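Local coordinates for cytochrome P450 113A1 (Saccharopolyspora erythraea, PDB 2JJN), which hydroxylates erythromycin D at C-12 of its macrolactone ring to give erythromycin C, using heme, molecular oxygen and NADPH, at residues Gly49-Phe54 / Ala308-Asn313; Thr68-Pro73 / Gln292-Lys297. The protein carries 2 engineered substitutions. All coordinates share one frame; numbering follows the deposited sequence. Where two conformers were deposited one is given.

How the interactions relate
From the N terminus, the chain lays down residues 49-54, passes through helix 56-64 and reaches residues 68-73, so both early partners precede the long, mostly helical middle of the protein in sequence. Return then comes in reverse order. Residues 292-297 close the shorter loop as interaction 2, and residues 308-313 close the longer one as interaction 1, so interaction 2 is nested inside the loop closed by interaction 1. The two late strands, 290-295 and 311-315, are neighbours, and backbone bonds between R293 and V312 and between T295 and V310 join the contacts into one mixed sheet. Interaction 1 lies on the side of strand 43-45; interaction 2 forms the other border and reaches the heme.

Interaction 1. Residues Gly49-Phe54 / Ala308-Asn313; sequences GVWHVF and ADVMVN
W51 and V312 sit opposite each other in parallel strands, and W51 bonds to the residues on either side of its partner. Its N-H reaches M311 O at 2.9 Å in an almost straight bond (N-H...O 176°), while W51 O accepts from N313 N at 2.7 Å. V53 N then donates to N313 O, and this regular alternation shows how a parallel pair can join strands far apart in sequence. It is the parallel step in the otherwise antiparallel sheet of this cytochrome P450, between strands 43-45 and 290-295. The close-fitting part lies here, between residues 51-53 and 311-313. On the W51 and V312 face, V53 CG2 crosses V312 CG1 at 3.8 Å, and V312 also rests on T295 of the next strand. On the other face, H52 and N313 run side by side, with ring and amide planes 25° apart. H52 chi1 of -66° sets CG beside its own backbone N, and ND1 lies 3.5 Å from N313 CB.

Toward G49 and V310 the strands part and the contact becomes looser. Both residues are partly exposed. G49 O and M311 N are joined only through a water, which donates to G49 O at 2.8 Å and accepts from the amide. Over this end V310 CG2 meets W51 CD1 at 3.6 Å, an oblique touch, and M311 O lies in the plane of the indole at its edge.

Direct amide-carbonyl bonds thus give way to water where regular pairing stops. In the buried part, the H52 imidazole lies between W315 NE1, bonded to ND1, and D46 OD2, bonded to NE2; since an indole N-H can only donate, this is consistent with a neutral ring protonated at NE2 and polarised by the aspartate.

Interaction 2. Residues Thr68-Pro73 / Gln292-Lys297; sequences TFSSDP and QRTTTK. With HEM (protoporphyrin IX containing Fe), chain B.
The R293 side chain runs past F69, S70 and S71 on its way to the heme. Its CB touches F69 CB at 3.8 Å and also lies near S70 O. CG sits a little farther from the same two groups, and the bend at chi2 (-68°) sets CD 3.4 Å from S70 O. NE donates a hydrogen bond to a water that also bonds to F69 O. Over the centre of the guanidinium lies S71 OG, 3.3 Å above the plane, a face contact and not a hydrogen bond. R293 NH1 donates to Q292 O at 3.0 Å, from above that carbonyl's plane. The same R293 NH1 donates to heme O2A at 2.9 Å. R293 NH2 reaches heme O1A at 2.8 Å, nearly straight (176°).

The two backbones pair alongside this path. S70 and T294 form an antiparallel hydrogen-bonded pair, with F69 and T295 the non-hydrogen-bonded pair beside it, and T296 N bonds T68 O. Past the strand, S70 OG accepts from D72 N in an ST turn, with D91 bonded to the same hydroxyl.

At least four of the five guanidinium N-H groups are thus engaged, two of them by one heme propionate. The arginine's charge would probably offset that of the carboxylate; the heme is also hydrogen-bonded to H95, R99 and H351.

Interaction 1. Residues Gly49-Phe54 / Ala308-Asn313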
loop_
_atom_site.group_PDB
_atom_site.type_symbol
_atom_site.label_atom_id
_atom_site.label_comp_id
_atom_site.label_asym_id
_atom_site.label_seq_id
_atom_site.Cartn_x
_atom_site.Cartn_y
_atom_site.Cartn_z
ATOM N N GLY A 49 -21.518 1.211 13.172
ATOM C CA GLY A 49 -20.866 1.075 14.500
ATOM C C GLY A 49 -19.356 0.965 14.402
ATOM O O GLY A 49 -18.699 0.511 15.346
ATOM N N VAL A 50 -18.815 1.426 13.272
ATOM C CA VAL A 50 -17.361 1.482 13.055
ATOM C C VAL A 50 -16.908 2.896 13.375
ATOM O O VAL A 50 -17.556 3.859 12.997
ATOM C CB VAL A 50 -17.009 1.140 11.585
ATOM C CG1 VAL A 50 -15.523 1.307 11.376
ATOM C CG2 VAL A 50 -17.410 -0.287 11.289
ATOM N N TRP A 51 -15.788 3.009 14.082
ATOM C CA TRP A 51 -15.324 4.307 14.542
ATOM C C TRP A 51 -14.204 4.764 13.649
ATOM O O TRP A 51 -13.570 3.943 12.901
ATOM C CB TRP A 51 -14.805 4.164 15.979
ATOM C CG TRP A 51 -15.953 3.925 16.937
ATOM C CD1 TRP A 51 -16.662 2.759 17.119
ATOM C CD2 TRP A 51 -16.560 4.896 17.791
ATOM N NE1 TRP A 51 -17.657 2.941 18.061
ATOM C CE2 TRP A 51 -17.614 4.241 18.493
ATOM C CE3 TRP A 51 -16.313 6.269 18.040
ATOM C CZ2 TRP A 51 -18.411 4.895 19.440
ATOM C CZ3 TRP A 51 -17.095 6.915 19.000
ATOM C CH2 TRP A 51 -18.122 6.222 19.700
ATOM N N HIS A 52 -14.052 6.071 13.573
ATOM C CA HIS A 52 -13.087 6.648 12.661
ATOM C C HIS A 52 -12.318 7.731 13.419
ATOM O O HIS A 52 -12.933 8.570 14.114
ATOM C CB HIS A 52 -13.846 7.339 11.524
ATOM C CG HIS A 52 -14.595 6.372 10.678
ATOM N ND1 HIS A 52 -14.090 5.874 9.490
ATOM C CD2 HIS A 52 -15.805 5.791 10.865
ATOM C CE1 HIS A 52 -14.972 5.015 8.980
ATOM N NE2 HIS A 52 -16.023 4.963 9.783
ATOM N N VAL A 53 -11.001 7.754 13.202
ATOM C CA VAL A 53 -10.125 8.657 13.946
ATOM C C VAL A 53 -9.397 9.528 12.918
ATOM O O VAL A 53 -8.760 9.005 11.994
ATOM C CB VAL A 53 -9.151 7.843 14.793
ATOM C CG1 VAL A 53 -8.128 8.767 15.435
ATOM C CG2 VAL A 53 -9.984 7.125 15.881
ATOM N N PHE A 54 -9.516 10.858 13.071
ATOM C CA PHE A 54 -9.082 11.790 12.017
ATOM C C PHE A 54 -7.833 12.634 12.279
ATOM O O PHE A 54 -7.171 13.069 11.339
ATOM C CB PHE A 54 -10.232 12.749 11.642
ATOM C CG PHE A 54 -11.459 12.017 11.140
ATOM C CD1 PHE A 54 -12.622 11.981 11.899
ATOM C CD2 PHE A 54 -11.389 11.283 9.983
ATOM C CE1 PHE A 54 -13.751 11.308 11.433
ATOM C CE2 PHE A 54 -12.522 10.580 9.491
ATOM C CZ PHE A 54 -13.717 10.594 10.242
ATOM N N ALA A 308 -15.707 -1.602 23.886
ATOM C CA ALA A 308 -14.950 -2.814 23.506
ATOM C C ALA A 308 -15.519 -3.472 22.276
ATOM O O ALA A 308 -16.727 -3.384 21.974
ATOM C CB ALA A 308 -14.997 -3.809 24.680
ATOM N N ASP A 309 -14.650 -4.227 21.586
ATOM C CA ASP A 309 -15.113 -5.095 20.505
ATOM C C ASP A 309 -15.774 -4.366 19.346
ATOM O O ASP A 309 -16.741 -4.872 18.760
ATOM C CB ASP A 309 -16.057 -6.198 21.070
ATOM C CG ASP A 309 -15.377 -7.035 22.149
ATOM O OD1 ASP A 309 -14.202 -7.407 21.969
ATOM O OD2 ASP A 309 -16.010 -7.255 23.203
ATOM N N VAL A 310 -15.209 -3.213 18.976
ATOM C CA VAL A 310 -15.661 -2.525 17.781
ATOM C C VAL A 310 -14.457 -2.185 16.894
ATOM O O VAL A 310 -13.311 -2.157 17.365
ATOM C CB VAL A 310 -16.480 -1.238 18.108
ATOM C CG1 VAL A 310 -17.725 -1.552 18.956
ATOM C CG2 VAL A 310 -15.592 -0.215 18.825
ATOM N N MET A 311 -14.745 -1.996 15.602
ATOM C CA MET A 311 -13.694 -1.670 14.641
ATOM C C MET A 311 -13.431 -0.156 14.662
ATOM O O MET A 311 -14.362 0.626 14.813
ATOM C CB MET A 311 -14.103 -2.132 13.264
ATOM C CG MET A 311 -13.160 -1.673 12.182
ATOM S SD MET A 311 -13.069 -2.883 10.831
ATOM C CE MET A 311 -12.235 -4.210 11.686
ATOM N N VAL A 312 -12.162 0.209 14.529
ATOM C CA VAL A 312 -11.709 1.612 14.513
ATOM C C VAL A 312 -10.882 1.782 13.255
ATOM O O VAL A 312 -9.961 0.985 13.013
ATOM C CB VAL A 312 -10.810 1.890 15.739
ATOM C CG1 VAL A 312 -10.334 3.345 15.696
ATOM C CG2 VAL A 312 -11.596 1.587 17.051
ATOM N N ASN A 313 -11.196 2.805 12.461
ATOM C CA ASN A 313 -10.504 3.110 11.178
ATOM C C ASN A 313 -9.625 4.319 11.478
ATOM O O ASN A 313 -10.147 5.364 11.893
ATOM C CB ASN A 313 -11.633 3.528 10.193
ATOM C CG ASN A 313 -12.206 2.386 9.424
ATOM O OD1 ASN A 313 -13.410 2.176 9.448
ATOM N ND2 ASN A 313 -11.365 1.655 8.706
HETATM O O HOH W 1 -17.562 -2.029 14.828
#

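Interaction 2. Residues Thr68-Pro73 / Gln292-Lys297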
loop_
_atom_site.group_PDB
_atom_site.type_symbol
_atom_site.label_atom_id
_atom_site.label_comp_id
_atom_site.label_asym_id
_atom_site.label_seq_id
_atom_site.Cartn_x
_atom_site.Cartn_y
_atom_site.Cartn_z
ATOM N N THR A 68 -4.660 -2.332 23.296
ATOM C CA THR A 68 -6.029 -1.822 23.205
ATOM C C THR A 68 -6.624 -1.967 21.809
ATOM O O THR A 68 -7.796 -2.280 21.649
ATOM C CB THR A 68 -6.072 -0.322 23.546
ATOM O OG1 THR A 68 -5.444 -0.117 24.817
ATOM C CG2 THR A 68 -7.527 0.250 23.563
ATOM N N PHE A 69 -5.798 -1.680 20.798
ATOM C CA PHE A 69 -6.248 -1.650 19.432
ATOM C C PHE A 69 -5.612 -2.789 18.660
ATOM O O PHE A 69 -4.533 -2.657 18.108
ATOM C CB PHE A 69 -5.922 -0.287 18.786
ATOM C CG PHE A 69 -6.614 0.859 19.486
ATOM C CD1 PHE A 69 -5.886 1.629 20.376
ATOM C CD2 PHE A 69 -7.971 1.132 19.258
ATOM C CE1 PHE A 69 -6.501 2.720 21.078
ATOM C CE2 PHE A 69 -8.627 2.232 19.953
ATOM C CZ PHE A 69 -7.866 3.016 20.832
ATOM N N SER A 70 -6.332 -3.895 18.654
ATOM C CA SER A 70 -5.857 -5.128 18.004
ATOM C C SER A 70 -5.854 -5.043 16.487
ATOM O O SER A 70 -6.689 -4.344 15.898
ATOM C CB SER A 70 -6.724 -6.299 18.490
ATOM O OG SER A 70 -6.458 -7.455 17.674
ATOM N N SER A 71 -4.910 -5.755 15.839
ATOM C CA SER A 71 -4.883 -5.835 14.409
ATOM C C SER A 71 -5.647 -7.017 13.875
ATOM O O SER A 71 -5.693 -7.211 12.670
ATOM C CB SER A 71 -3.439 -5.893 13.885
ATOM O OG SER A 71 -2.845 -4.627 14.016
ATOM N N ASP A 72 -6.249 -7.792 14.763
ATOM C CA ASP A 72 -6.999 -8.968 14.363
ATOM C C ASP A 72 -8.437 -8.527 14.063
ATOM O O ASP A 72 -9.182 -8.254 15.006
ATOM C CB ASP A 72 -6.918 -9.969 15.499
ATOM C CG ASP A 72 -7.646 -11.278 15.193
ATOM O OD1 ASP A 72 -7.678 -12.111 16.105
ATOM O OD2 ASP A 72 -8.193 -11.398 14.082
ATOM N N PRO A 73 -8.834 -8.441 12.771
ATOM C CA PRO A 73 -10.198 -7.934 12.503
ATOM C C PRO A 73 -11.251 -8.955 12.830
ATOM O O PRO A 73 -12.432 -8.572 12.938
ATOM C CB PRO A 73 -10.234 -7.708 10.988
ATOM C CG PRO A 73 -9.164 -8.609 10.427
ATOM C CD PRO A 73 -8.124 -8.809 11.522
ATOM N N GLN A 292 -7.284 -0.453 9.765
ATOM C CA GLN A 292 -8.315 -0.910 10.693
ATOM C C GLN A 292 -7.725 -1.573 11.896
ATOM O O GLN A 292 -6.693 -2.270 11.807
ATOM C CB GLN A 292 -9.273 -1.927 10.012
ATOM C CG GLN A 292 -10.234 -1.169 9.046
ATOM C CD GLN A 292 -9.600 -0.874 7.694
ATOM O OE1 GLN A 292 -9.653 0.254 7.164
ATOM N NE2 GLN A 292 -9.001 -1.897 7.118
ATOM N N ARG A 293 -8.369 -1.307 13.029
ATOM C CA ARG A 293 -8.059 -1.968 14.335
ATOM C C ARG A 293 -9.361 -2.421 14.987
ATOM O O ARG A 293 -10.442 -2.014 14.564
ATOM C CB ARG A 293 -7.277 -1.028 15.279
ATOM C CG ARG A 293 -5.963 -0.535 14.694
ATOM C CD ARG A 293 -4.989 -1.740 14.589
ATOM N NE ARG A 293 -3.603 -1.330 14.311
ATOM C CZ ARG A 293 -3.042 -1.349 13.101
ATOM N NH1 ARG A 293 -3.744 -1.646 12.004
ATOM N NH2 ARG A 293 -1.743 -1.092 12.987
ATOM N N THR A 294 -9.249 -3.261 16.017
ATOM C CA THR A 294 -10.451 -3.615 16.794
ATOM C C THR A 294 -10.152 -3.373 18.269
ATOM O O THR A 294 -9.106 -3.765 18.752
ATOM C CB THR A 294 -10.851 -5.066 16.549
ATOM O OG1 THR A 294 -9.743 -5.924 16.832
ATOM C CG2 THR A 294 -11.316 -5.245 15.122
ATOM N N THR A 295 -11.050 -2.712 18.995
ATOM C CA THR A 295 -10.769 -2.480 20.413
ATOM C C THR A 295 -10.915 -3.782 21.208
ATOM O O THR A 295 -11.844 -4.574 20.985
ATOM C CB THR A 295 -11.729 -1.446 21.021
ATOM O OG1 THR A 295 -13.069 -1.855 20.781
ATOM C CG2 THR A 295 -11.522 -0.091 20.333
ATOM N N THR A 296 -10.004 -3.964 22.139
ATOM C CA THR A 296 -10.048 -5.172 22.996
ATOM C C THR A 296 -10.740 -4.899 24.330
ATOM O O THR A 296 -10.946 -5.823 25.120
ATOM C CB THR A 296 -8.638 -5.687 23.294
ATOM O OG1 THR A 296 -7.874 -4.709 24.017
ATOM C CG2 THR A 296 -7.952 -5.976 21.953
ATOM N N LYS A 297 -11.026 -3.628 24.570
ATOM C CA LYS A 297 -11.613 -3.140 25.816
ATOM C C LYS A 297 -12.149 -1.746 25.601
ATOM O O LYS A 297 -11.795 -1.081 24.635
ATOM C CB LYS A 297 -10.561 -3.108 26.932
ATOM C CG LYS A 297 -9.312 -2.288 26.589
ATOM C CD LYS A 297 -8.281 -2.408 27.687
ATOM C CE LYS A 297 -7.216 -1.350 27.535
ATOM N NZ LYS A 297 -6.573 -1.048 28.873
HETATM C CHA HEM B . 2.483 -3.070 6.425
HETATM C CHB HEM B . 1.729 0.716 3.439
HETATM C CHC HEM B . 4.589 -1.368 0.126
HETATM C CHD HEM B . 4.673 -5.463 2.751
HETATM C C1A HEM B . 2.112 -1.850 5.896
HETATM C C2A HEM B . 1.303 -0.852 6.606
HETATM C C3A HEM B . 1.082 0.177 5.783
HETATM C C4A HEM B . 1.732 -0.118 4.522
HETATM C CMA HEM B . 0.257 1.450 6.076
HETATM C CAA HEM B . 0.821 -0.963 8.064
HETATM C CBA HEM B . -0.449 -1.789 8.174
HETATM C CGA HEM B . -1.086 -1.691 9.562
HETATM O O1A HEM B . -0.530 -0.992 10.455
HETATM O O2A HEM B . -2.140 -2.376 9.751
HETATM C C1B HEM B . 2.460 0.475 2.274
HETATM C C2B HEM B . 2.604 1.404 1.183
HETATM C C3B HEM B . 3.409 0.829 0.259
HETATM C C4B HEM B . 3.766 -0.481 0.788
HETATM C CMB HEM B . 1.905 2.779 1.227
HETATM C CAB HEM B . 3.887 1.323 -1.120
HETATM C CBB HEM B . 4.112 2.583 -1.311
HETATM C C1C HEM B . 4.854 -2.653 0.548
HETATM C C2C HEM B . 5.659 -3.619 -0.182
HETATM C C3C HEM B . 5.682 -4.757 0.545
HETATM C C4C HEM B . 4.904 -4.534 1.765
HETATM C CMC HEM B . 6.332 -3.297 -1.543
HETATM C CAC HEM B . 6.344 -6.111 0.226
HETATM C CBC HEM B . 7.541 -6.216 -0.352
HETATM C C1D HEM B . 4.072 -5.163 3.936
HETATM C C2D HEM B . 3.897 -6.123 4.978
HETATM C C3D HEM B . 3.249 -5.392 6.108
HETATM C C4D HEM B . 3.069 -4.046 5.652
HETATM C CMD HEM B . 4.300 -7.628 4.953
HETATM C CAD HEM B . 2.820 -5.954 7.476
HETATM C CBD HEM B . 3.926 -5.759 8.531
HETATM C CGD HEM B . 3.438 -6.206 9.875
HETATM O O1D HEM B . 2.228 -6.416 10.068
HETATM O O2D HEM B . 4.296 -6.354 10.770
HETATM N NA HEM B . 2.387 -1.354 4.610
HETATM N NB HEM B . 3.144 -0.707 2.003
HETATM N NC HEM B . 4.407 -3.269 1.701
HETATM N ND HEM B . 3.566 -3.920 4.368
HETATM FE FE HEM B . 3.499 -2.236 3.235
HETATM O O HOH W 2 -2.957 -0.490 17.070
HETATM O O HOH W 3 -7.178 -4.817 11.344
HETATM O O HOH W 4 1.585 -2.960 2.384
#